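Local atomic coordinates of hypothetical protein SpyM3_0169 (Streptococcus pyogenes, PDB entry 1PG6), a protein that is of unknown function but belongs to the AIM24 family of the cupin clan and binds calcium ions. Residues V26-H32 with G89-L95; Q128-Q134 with L147-E153. All coordinates share one frame. Residue numbers count along the deposited sequence, not the author numbering.

Interaction 1. Residues V26-H32 with G89-L95; sequences VEIDLEH and GDGKLAL
Leu93 sits at the apolar centre, in rotamer p,t, with its CD2 3.7 Å from Ile28 CB and 3.8 Å from Leu30 CD1. Ile28 (m,t) reaches on to Leu95 through a 3.8 Å CD1–CD1 contact, and Val26 CG1 lies 3.5 Å from Leu95 CB. These five residues line one face of two extended, antiparallel strands, 26-30 and 91-95, whose axes approach to 4.7 Å at 157°. Each pair's residue numbers sum to 121. Val26–Leu95, Ile28–Leu93 and Leu30–Gly91 are hydrogen-bonded pairs, each with two N-H...O hydrogen bonds, from 2.8 Å for Leu30 N to Gly91 O up to 3.0 Å for Val26 N to Leu95 O. Glu27–Ala94 and Asp29–Lys92 are the non-hydrogen-bonded pairs, on the other face.

On that face Asp29 OD2 packs 3.2 Å from Lys92 CG, but at 4.5 Å from Lys92 NZ it falls short of a salt bridge; one water joins Asp29 OD2 to Gly91 O. Beyond the strands, a second water links His32 N with Asp90 OD1, and Gly89 N makes a weak 2.7 Å hydrogen bond to His32 ND1. At Gly89 (phi 100°, psi -167°) a CB would jam against the preceding carbonyl O. Flanked by strands 14-17 and 43-46, the pair forms the middle of a four-stranded antiparallel sheet, with partners brought together from distant parts of the chain.

Interaction 2. Residues Q128-Q134 with L147-E153; sequences QYKMERQ and LFVMTTE
Phe148 has the largest area buried by this contact, 95 Å². Its ring (chi1 -75°, chi2 67°) lies against Arg133, its non-hydrogen-bonded partner: Arg133 CB stands 3.7 Å from the ring centroid, 20° off the normal, a CH-pi contact, while Arg133 CD comes within 3.5 Å of Phe148 CE1. Next along the same face is Met131, a selenomethionine curled into m,m,m. Its CE packs 3.9 Å from Phe148 CB and its SE 3.6 Å from CE of Met150, also selenomethionine. Met150 in turn makes a Met-aromatic contact with Tyr129, its SE 5.1 Å from the ring centroid in an oblique approach; the Tyr129 hydroxyl hydrogen-bonds to Ser79 N.

The backbones form an antiparallel beta hairpin with a long connection, strands 128-133 and 148-153 running at 153° with axes 4.5 Å apart and paired residue numbers summing to 281. Strand 113-116 joins on the far side of 148-153, within a six-stranded sheet.

Gln128, the third heavily covered residue, opens the ladder: its N hydrogen-bonds to Glu153 O at 2.8 Å and its O accepts Glu153 N at 3.0 Å. Lys130 N to Thr151 O is 3.0 Å and Thr151 N to Lys130 O 2.9 Å; Glu132 N to Val149 O and Val149 N to Glu132 O are both 2.9 Å. Past the strand end, Gln134 N donates to Leu147 O at 2.9 Å. The Gln134 CA-to-CB bond points toward 147-153, and its m,m rotamer brings NE2 to 3.5 Å from Val149 CG2; that NE2 also donates to Glu132 O at 2.9 Å, and Gln134 OE1 hydrogen-bonds to Tyr192 OH.

How the interactions relate
Interactions 1 and 2 belong to different antiparallel sheets of one family region, with centres 25 Å apart and nearest atoms about 12 Å apart, so they do not touch. They follow each other along the chain but differ in reach: interaction 1 closes a span of 56 intervening residues, whereas interaction 2 joins consecutive strands across 12, some of which are absent from the model. The centre of interaction 1 is 20 Å from the centre of the chain, that of interaction 2 about 9 Å. The Leu95 side chain is about 8 Å from a calcium ion, that of Met150 about 14 Å; Leu93 touches Met43, which together with Gly41 holds one calcium.

Interaction 1. Residues V26-H32 with G89-L95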
ATOM      1  N   VAL A  26     -11.646   5.233   7.613  1.00 12.67           N
ATOM      2  CA  VAL A  26     -12.265   3.933   7.430  1.00 12.82           C
ATOM      3  C   VAL A  26     -12.520   3.345   8.812  1.00 14.60           C
ATOM      4  O   VAL A  26     -11.605   3.217   9.623  1.00 14.62           O
ATOM      5  CB  VAL A  26     -11.379   2.964   6.590  1.00 15.83           C
ATOM      6  CG1 VAL A  26     -10.010   2.807   7.217  1.00 16.82           C
ATOM      7  CG2 VAL A  26     -12.073   1.613   6.456  1.00 13.88           C
ATOM      8  N   GLU A  27     -13.785   3.043   9.084  1.00 14.11           N
ATOM      9  CA  GLU A  27     -14.179   2.462  10.358  1.00 16.35           C
ATOM     10  C   GLU A  27     -14.208   0.958  10.148  1.00 17.60           C
ATOM     11  O   GLU A  27     -14.850   0.463   9.218  1.00 17.98           O
ATOM     12  CB  GLU A  27     -15.566   2.958  10.780  1.00 18.64           C
ATOM     13  CG  GLU A  27     -15.689   4.468  10.928  1.00 24.71           C
ATOM     14  CD  GLU A  27     -17.096   4.896  11.327  1.00 29.23           C
ATOM     15  OE1 GLU A  27     -18.060   4.492  10.643  1.00 33.96           O
ATOM     16  OE2 GLU A  27     -17.241   5.637  12.320  1.00 32.03           O
ATOM     17  N   ILE A  28     -13.512   0.235  11.016  1.00 17.59           N
ATOM     18  CA  ILE A  28     -13.418  -1.215  10.909  1.00 18.87           C
ATOM     19  C   ILE A  28     -13.978  -1.940  12.126  1.00 19.52           C
ATOM     20  O   ILE A  28     -13.663  -1.595  13.262  1.00 20.38           O
ATOM     21  CB  ILE A  28     -11.943  -1.641  10.731  1.00 19.40           C
ATOM     22  CG1 ILE A  28     -11.388  -1.052   9.428  1.00 19.54           C
ATOM     23  CG2 ILE A  28     -11.823  -3.154  10.725  1.00 17.43           C
ATOM     24  CD1 ILE A  28      -9.909  -1.317   9.229  1.00 22.28           C
ATOM     25  N   ASP A  29     -14.819  -2.940  11.877  1.00 21.59           N
ATOM     26  CA  ASP A  29     -15.396  -3.740  12.950  1.00 23.38           C
ATOM     27  C   ASP A  29     -14.724  -5.101  12.935  1.00 24.14           C
ATOM     28  O   ASP A  29     -14.688  -5.777  11.904  1.00 22.17           O
ATOM     29  CB  ASP A  29     -16.909  -3.917  12.768  1.00 26.42           C
ATOM     30  CG  ASP A  29     -17.683  -2.661  13.089  1.00 29.22           C
ATOM     31  OD1 ASP A  29     -18.115  -1.966  12.145  1.00 31.10           O
ATOM     32  OD2 ASP A  29     -17.854  -2.365  14.290  1.00 32.12           O
ATOM     33  N   LEU A  30     -14.182  -5.488  14.083  1.00 25.31           N
ATOM     34  CA  LEU A  30     -13.502  -6.770  14.221  1.00 27.12           C
ATOM     35  C   LEU A  30     -14.239  -7.685  15.188  1.00 28.51           C
ATOM     36  O   LEU A  30     -14.595  -7.277  16.292  1.00 28.30           O
ATOM     37  CB  LEU A  30     -12.074  -6.564  14.732  1.00 26.83           C
ATOM     38  CG  LEU A  30     -11.065  -5.863  13.819  1.00 25.13           C
ATOM     39  CD1 LEU A  30      -9.736  -5.739  14.545  1.00 26.01           C
ATOM     40  CD2 LEU A  30     -10.898  -6.648  12.534  1.00 24.98           C
ATOM     41  N   GLU A  31     -14.470  -8.921  14.762  1.00 31.02           N
ATOM     42  CA  GLU A  31     -15.136  -9.899  15.608  1.00 33.41           C
ATOM     43  C   GLU A  31     -14.092 -10.472  16.555  1.00 33.69           C
ATOM     44  O   GLU A  31     -12.897 -10.218  16.397  1.00 33.27           O
ATOM     45  CB  GLU A  31     -15.731 -11.025  14.761  1.00 35.36           C
ATOM     46  CG  GLU A  31     -17.105 -10.724  14.187  1.00 39.98           C
ATOM     47  CD  GLU A  31     -17.734 -11.937  13.529  1.00 42.37           C
ATOM     48  OE1 GLU A  31     -17.327 -12.285  12.401  1.00 43.53           O
ATOM     49  OE2 GLU A  31     -18.629 -12.551  14.148  1.00 44.25           O
ATOM     50  N   HIS A  32     -14.542 -11.242  17.538  1.00 33.83           N
ATOM     51  CA  HIS A  32     -13.622 -11.843  18.491  1.00 33.42           C
ATOM     52  C   HIS A  32     -12.567 -12.652  17.743  1.00 31.84           C
ATOM     53  O   HIS A  32     -12.892 -13.431  16.848  1.00 31.71           O
ATOM     54  CB  HIS A  32     -14.379 -12.754  19.459  1.00 35.38           C
ATOM     55  CG  HIS A  32     -13.498 -13.422  20.464  1.00 37.11           C
ATOM     56  ND1 HIS A  32     -12.712 -12.717  21.351  1.00 37.34           N
ATOM     57  CD2 HIS A  32     -13.266 -14.731  20.719  1.00 38.03           C
ATOM     58  CE1 HIS A  32     -12.036 -13.561  22.107  1.00 38.75           C
ATOM     59  NE2 HIS A  32     -12.353 -14.792  21.744  1.00 38.81           N
ATOM     60  N   GLY A  89     -12.980 -10.003  21.505  1.00 35.96           N
ATOM     61  CA  GLY A  89     -14.411  -9.777  21.583  1.00 35.61           C
ATOM     62  C   GLY A  89     -14.743  -8.864  20.418  1.00 35.93           C
ATOM     63  O   GLY A  89     -13.908  -8.691  19.531  1.00 35.88           O
ATOM     64  N   ASP A  90     -15.936  -8.279  20.393  1.00 35.75           N
ATOM     65  CA  ASP A  90     -16.292  -7.377  19.301  1.00 34.99           C
ATOM     66  C   ASP A  90     -15.588  -6.042  19.511  1.00 32.78           C
ATOM     67  O   ASP A  90     -15.783  -5.385  20.532  1.00 31.86           O
ATOM     68  CB  ASP A  90     -17.808  -7.160  19.239  1.00 37.21           C
ATOM     69  CG  ASP A  90     -18.558  -8.400  18.791  1.00 39.40           C
ATOM     70  OD1 ASP A  90     -18.208  -8.962  17.730  1.00 40.22           O
ATOM     71  OD2 ASP A  90     -19.503  -8.809  19.495  1.00 39.94           O
ATOM     72  N   GLY A  91     -14.762  -5.646  18.547  1.00 30.48           N
ATOM     73  CA  GLY A  91     -14.042  -4.393  18.678  1.00 25.94           C
ATOM     74  C   GLY A  91     -14.137  -3.487  17.465  1.00 24.58           C
ATOM     75  O   GLY A  91     -14.564  -3.910  16.392  1.00 20.90           O
ATOM     76  N   LYS A  92     -13.726  -2.236  17.640  1.00 23.94           N
ATOM     77  CA  LYS A  92     -13.772  -1.261  16.562  1.00 23.27           C
ATOM     78  C   LYS A  92     -12.510  -0.415  16.508  1.00 21.70           C
ATOM     79  O   LYS A  92     -11.840  -0.205  17.517  1.00 20.87           O
ATOM     80  CB  LYS A  92     -14.974  -0.329  16.742  1.00 26.25           C
ATOM     81  CG  LYS A  92     -16.326  -1.016  16.765  1.00 29.99           C
ATOM     82  CD  LYS A  92     -17.439  -0.001  16.978  1.00 33.42           C
ATOM     83  CE  LYS A  92     -18.801  -0.673  17.080  1.00 36.36           C
ATOM     84  NZ  LYS A  92     -19.888   0.328  17.282  1.00 39.36           N
ATOM     85  N   LEU A  93     -12.177   0.063  15.317  1.00 19.28           N
ATOM     86  CA  LEU A  93     -11.020   0.928  15.164  1.00 17.00           C
ATOM     87  C   LEU A  93     -11.226   1.740  13.901  1.00 16.18           C
ATOM     88  O   LEU A  93     -12.017   1.369  13.034  1.00 17.32           O
ATOM     89  CB  LEU A  93      -9.716   0.126  15.084  1.00 19.20           C
ATOM     90  CG  LEU A  93      -9.380  -0.710  13.853  1.00 19.93           C
ATOM     91  CD1 LEU A  93      -7.869  -0.912  13.785  1.00 20.40           C
ATOM     92  CD2 LEU A  93     -10.100  -2.048  13.904  1.00 21.92           C
ATOM     93  N   ALA A  94     -10.531   2.865  13.809  1.00 14.51           N
ATOM     94  CA  ALA A  94     -10.648   3.728  12.645  1.00 12.15           C
ATOM     95  C   ALA A  94      -9.245   4.045  12.162  1.00 11.82           C
ATOM     96  O   ALA A  94      -8.352   4.296  12.969  1.00 12.21           O
ATOM     97  CB  ALA A  94     -11.388   5.017  13.019  1.00 13.05           C
ATOM     98  N   LEU A  95      -9.063   4.019  10.848  1.00  9.67           N
ATOM     99  CA  LEU A  95      -7.767   4.296  10.240  1.00 10.02           C
ATOM    100  C   LEU A  95      -7.846   5.495   9.318  1.00 11.03           C
ATOM    101  O   LEU A  95      -8.904   5.800   8.764  1.00 11.73           O
ATOM    102  CB  LEU A  95      -7.303   3.109   9.394  1.00  9.77           C
ATOM    103  CG  LEU A  95      -7.250   1.725  10.032  1.00 11.32           C
ATOM    104  CD1 LEU A  95      -6.746   0.711   8.997  1.00  8.97           C
ATOM    105  CD2 LEU A  95      -6.346   1.772  11.249  1.00 10.78           C
TER
HETATM  106  O   HOH W   1     -17.532  -4.243  16.327  1.00 38.06           O
HETATM  107  O   HOH W   2     -17.732 -11.626  17.797  1.00 44.76           O

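Interaction 2. Residues Q128-Q134 with L147-E153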
ATOM      1  N   GLN A 128      -2.560 -12.749   3.292  1.00 22.62           N
ATOM      2  CA  GLN A 128      -1.115 -12.737   3.464  1.00 23.68           C
ATOM      3  C   GLN A 128      -0.491 -11.760   2.467  1.00 21.85           C
ATOM      4  O   GLN A 128      -1.131 -11.355   1.495  1.00 19.81           O
ATOM      5  CB  GLN A 128      -0.566 -14.145   3.217  1.00 27.61           C
ATOM      6  CG  GLN A 128       0.811 -14.411   3.804  1.00 34.47           C
ATOM      7  CD  GLN A 128       0.755 -14.846   5.262  1.00 38.06           C
ATOM      8  OE1 GLN A 128       1.786 -14.953   5.930  1.00 39.20           O
ATOM      9  NE2 GLN A 128      -0.454 -15.107   5.761  1.00 39.91           N
ATOM     10  N   TYR A 129       0.757 -11.378   2.705  1.00 20.82           N
ATOM     11  CA  TYR A 129       1.437 -10.466   1.798  1.00 19.81           C
ATOM     12  C   TYR A 129       2.937 -10.714   1.824  1.00 21.18           C
ATOM     13  O   TYR A 129       3.471 -11.278   2.779  1.00 21.78           O
ATOM     14  CB  TYR A 129       1.152  -9.008   2.192  1.00 18.98           C
ATOM     15  CG  TYR A 129       1.980  -8.507   3.359  1.00 19.19           C
ATOM     16  CD1 TYR A 129       3.252  -7.971   3.156  1.00 18.72           C
ATOM     17  CD2 TYR A 129       1.508  -8.601   4.665  1.00 19.24           C
ATOM     18  CE1 TYR A 129       4.034  -7.542   4.227  1.00 19.46           C
ATOM     19  CE2 TYR A 129       2.282  -8.177   5.746  1.00 20.45           C
ATOM     20  CZ  TYR A 129       3.539  -7.651   5.520  1.00 19.99           C
ATOM     21  OH  TYR A 129       4.308  -7.233   6.583  1.00 23.53           O
ATOM     22  N   LYS A 130       3.607 -10.289   0.764  1.00 21.67           N
ATOM     23  CA  LYS A 130       5.049 -10.424   0.678  1.00 24.92           C
ATOM     24  C   LYS A 130       5.608  -9.158   0.044  1.00 24.55           C
ATOM     25  O   LYS A 130       4.988  -8.572  -0.845  1.00 23.01           O
ATOM     26  CB  LYS A 130       5.434 -11.633  -0.170  1.00 27.08           C
ATOM     27  CG  LYS A 130       6.929 -11.870  -0.230  1.00 31.70           C
ATOM     28  CD  LYS A 130       7.282 -13.008  -1.174  1.00 35.80           C
ATOM     29  CE  LYS A 130       8.789 -13.223  -1.224  1.00 37.80           C
ATOM     30  NZ  LYS A 130       9.508 -11.978  -1.626  1.00 39.79           N
HETATM   31  N   MSE A 131       6.779  -8.740   0.514  1.00 25.17           N
HETATM   32  CA  MSE A 131       7.451  -7.555  -0.003  1.00 26.03           C
HETATM   33  C   MSE A 131       8.580  -8.007  -0.918  1.00 27.06           C
HETATM   34  O   MSE A 131       9.252  -9.001  -0.638  1.00 24.62           O
HETATM   35  CB  MSE A 131       8.050  -6.730   1.144  1.00 27.08           C
HETATM   36  CG  MSE A 131       7.072  -6.315   2.234  1.00 27.54           C
HETATM   37 SE   MSE A 131       5.680  -5.140   1.581  1.00 31.58          SE
HETATM   38  CE  MSE A 131       6.765  -3.604   1.162  1.00 28.90           C
ATOM     39  N   GLU A 132       8.794  -7.281  -2.009  1.00 27.99           N
ATOM     40  CA  GLU A 132       9.865  -7.615  -2.940  1.00 31.11           C
ATOM     41  C   GLU A 132      10.591  -6.372  -3.427  1.00 32.45           C
ATOM     42  O   GLU A 132       9.975  -5.446  -3.954  1.00 30.32           O
ATOM     43  CB  GLU A 132       9.324  -8.374  -4.155  1.00 32.83           C
ATOM     44  CG  GLU A 132      10.382  -8.609  -5.234  1.00 36.51           C
ATOM     45  CD  GLU A 132       9.805  -9.142  -6.534  1.00 38.55           C
ATOM     46  OE1 GLU A 132       9.310 -10.287  -6.542  1.00 40.71           O
ATOM     47  OE2 GLU A 132       9.844  -8.410  -7.547  1.00 39.21           O
ATOM     48  N   ARG A 133      11.906  -6.351  -3.242  1.00 34.37           N
ATOM     49  CA  ARG A 133      12.709  -5.226  -3.694  1.00 37.66           C
ATOM     50  C   ARG A 133      12.907  -5.381  -5.198  1.00 38.48           C
ATOM     51  O   ARG A 133      13.305  -6.445  -5.671  1.00 37.87           O
ATOM     52  CB  ARG A 133      14.062  -5.214  -2.973  1.00 39.75           C
ATOM     53  CG  ARG A 133      15.022  -4.140  -3.461  1.00 43.19           C
ATOM     54  CD  ARG A 133      15.884  -3.611  -2.323  1.00 46.69           C
ATOM     55  NE  ARG A 133      16.624  -4.665  -1.637  1.00 49.79           N
ATOM     56  CZ  ARG A 133      17.358  -4.469  -0.545  1.00 51.53           C
ATOM     57  NH1 ARG A 133      17.452  -3.256  -0.017  1.00 52.47           N
ATOM     58  NH2 ARG A 133      17.999  -5.485   0.019  1.00 53.06           N
ATOM     59  N   GLN A 134      12.607  -4.326  -5.949  1.00 40.20           N
ATOM     60  CA  GLN A 134      12.754  -4.371  -7.399  1.00 42.20           C
ATOM     61  C   GLN A 134      14.231  -4.289  -7.760  1.00 44.05           C
ATOM     62  O   GLN A 134      15.004  -3.617  -7.081  1.00 44.81           O
ATOM     63  CB  GLN A 134      11.966  -3.228  -8.037  1.00 41.32           C
ATOM     64  CG  GLN A 134      10.494  -3.264  -7.665  1.00 39.92           C
ATOM     65  CD  GLN A 134       9.872  -4.623  -7.920  1.00 39.07           C
ATOM     66  OE1 GLN A 134       9.684  -5.026  -9.066  1.00 38.34           O
ATOM     67  NE2 GLN A 134       9.556  -5.343  -6.848  1.00 38.38           N
ATOM     68  N   LEU A 147      13.281   0.352  -3.557  1.00 40.00           N
ATOM     69  CA  LEU A 147      11.914   0.394  -4.066  1.00 36.97           C
ATOM     70  C   LEU A 147      11.286  -0.982  -3.857  1.00 34.38           C
ATOM     71  O   LEU A 147      11.750  -1.970  -4.422  1.00 34.27           O
ATOM     72  CB  LEU A 147      11.928   0.739  -5.557  1.00 38.27           C
ATOM     73  CG  LEU A 147      10.652   1.327  -6.160  1.00 39.24           C
ATOM     74  CD1 LEU A 147      10.382   2.686  -5.532  1.00 40.57           C
ATOM     75  CD2 LEU A 147      10.813   1.469  -7.664  1.00 39.85           C
ATOM     76  N   PHE A 148      10.233  -1.049  -3.050  1.00 31.36           N
ATOM     77  CA  PHE A 148       9.581  -2.322  -2.782  1.00 28.11           C
ATOM     78  C   PHE A 148       8.147  -2.411  -3.283  1.00 24.97           C
ATOM     79  O   PHE A 148       7.401  -1.432  -3.260  1.00 23.34           O
ATOM     80  CB  PHE A 148       9.593  -2.620  -1.280  1.00 30.83           C
ATOM     81  CG  PHE A 148      10.933  -3.047  -0.753  1.00 33.80           C
ATOM     82  CD1 PHE A 148      12.000  -2.158  -0.718  1.00 35.38           C
ATOM     83  CD2 PHE A 148      11.127  -4.343  -0.291  1.00 34.55           C
ATOM     84  CE1 PHE A 148      13.243  -2.551  -0.225  1.00 36.16           C
ATOM     85  CE2 PHE A 148      12.365  -4.749   0.203  1.00 37.07           C
ATOM     86  CZ  PHE A 148      13.425  -3.848   0.235  1.00 36.94           C
ATOM     87  N   VAL A 149       7.771  -3.601  -3.736  1.00 20.61           N
ATOM     88  CA  VAL A 149       6.418  -3.851  -4.213  1.00 18.79           C
ATOM     89  C   VAL A 149       5.797  -4.933  -3.339  1.00 19.47           C
ATOM     90  O   VAL A 149       6.436  -5.944  -3.042  1.00 17.10           O
ATOM     91  CB  VAL A 149       6.403  -4.330  -5.682  1.00 18.08           C
ATOM     92  CG1 VAL A 149       4.994  -4.773  -6.065  1.00 18.98           C
ATOM     93  CG2 VAL A 149       6.863  -3.200  -6.600  1.00 17.36           C
HETATM   94  N   MSE A 150       4.555  -4.707  -2.926  1.00 18.27           N
HETATM   95  CA  MSE A 150       3.824  -5.649  -2.090  1.00 19.13           C
HETATM   96  C   MSE A 150       2.872  -6.475  -2.938  1.00 18.97           C
HETATM   97  O   MSE A 150       2.203  -5.946  -3.823  1.00 18.52           O
HETATM   98  CB  MSE A 150       3.016  -4.890  -1.033  1.00 20.38           C
HETATM   99  CG  MSE A 150       2.126  -5.759  -0.160  1.00 24.13           C
HETATM  100 SE   MSE A 150       1.007  -4.694   1.009  1.00 30.51          SE
HETATM  101  CE  MSE A 150       2.383  -3.681   1.866  1.00 30.02           C
ATOM    102  N   THR A 151       2.820  -7.778  -2.680  1.00 17.90           N
ATOM    103  CA  THR A 151       1.914  -8.657  -3.413  1.00 16.68           C
ATOM    104  C   THR A 151       1.052  -9.410  -2.406  1.00 17.88           C
ATOM    105  O   THR A 151       1.561  -9.957  -1.426  1.00 18.04           O
ATOM    106  CB  THR A 151       2.683  -9.670  -4.292  1.00 16.89           C
ATOM    107  OG1 THR A 151       3.361  -8.970  -5.346  1.00 17.81           O
ATOM    108  CG2 THR A 151       1.721 -10.674  -4.911  1.00 17.30           C
ATOM    109  N   THR A 152      -0.253  -9.429  -2.652  1.00 16.11           N
ATOM    110  CA  THR A 152      -1.203 -10.090  -1.764  1.00 16.95           C
ATOM    111  C   THR A 152      -1.445 -11.550  -2.116  1.00 18.22           C
ATOM    112  O   THR A 152      -1.112 -12.008  -3.208  1.00 17.61           O
ATOM    113  CB  THR A 152      -2.579  -9.390  -1.793  1.00 15.96           C
ATOM    114  OG1 THR A 152      -3.169  -9.546  -3.091  1.00 16.21           O
ATOM    115  CG2 THR A 152      -2.430  -7.904  -1.491  1.00 13.72           C
ATOM    116  N   GLU A 153      -2.045 -12.264  -1.171  1.00 19.53           N
ATOM    117  CA  GLU A 153      -2.378 -13.671  -1.335  1.00 22.50           C
ATOM    118  C   GLU A 153      -3.457 -13.990  -0.311  1.00 20.76           C
ATOM    119  O   GLU A 153      -3.564 -13.317   0.713  1.00 19.99           O
ATOM    120  CB  GLU A 153      -1.144 -14.537  -1.073  1.00 26.27           C
ATOM    121  CG  GLU A 153      -1.392 -16.031  -1.196  1.00 33.44           C
ATOM    122  CD  GLU A 153      -0.173 -16.856  -0.821  1.00 37.48           C
ATOM    123  OE1 GLU A 153       0.289 -16.745   0.338  1.00 39.16           O
ATOM    124  OE2 GLU A 153       0.324 -17.617  -1.682  1.00 40.73           O
TER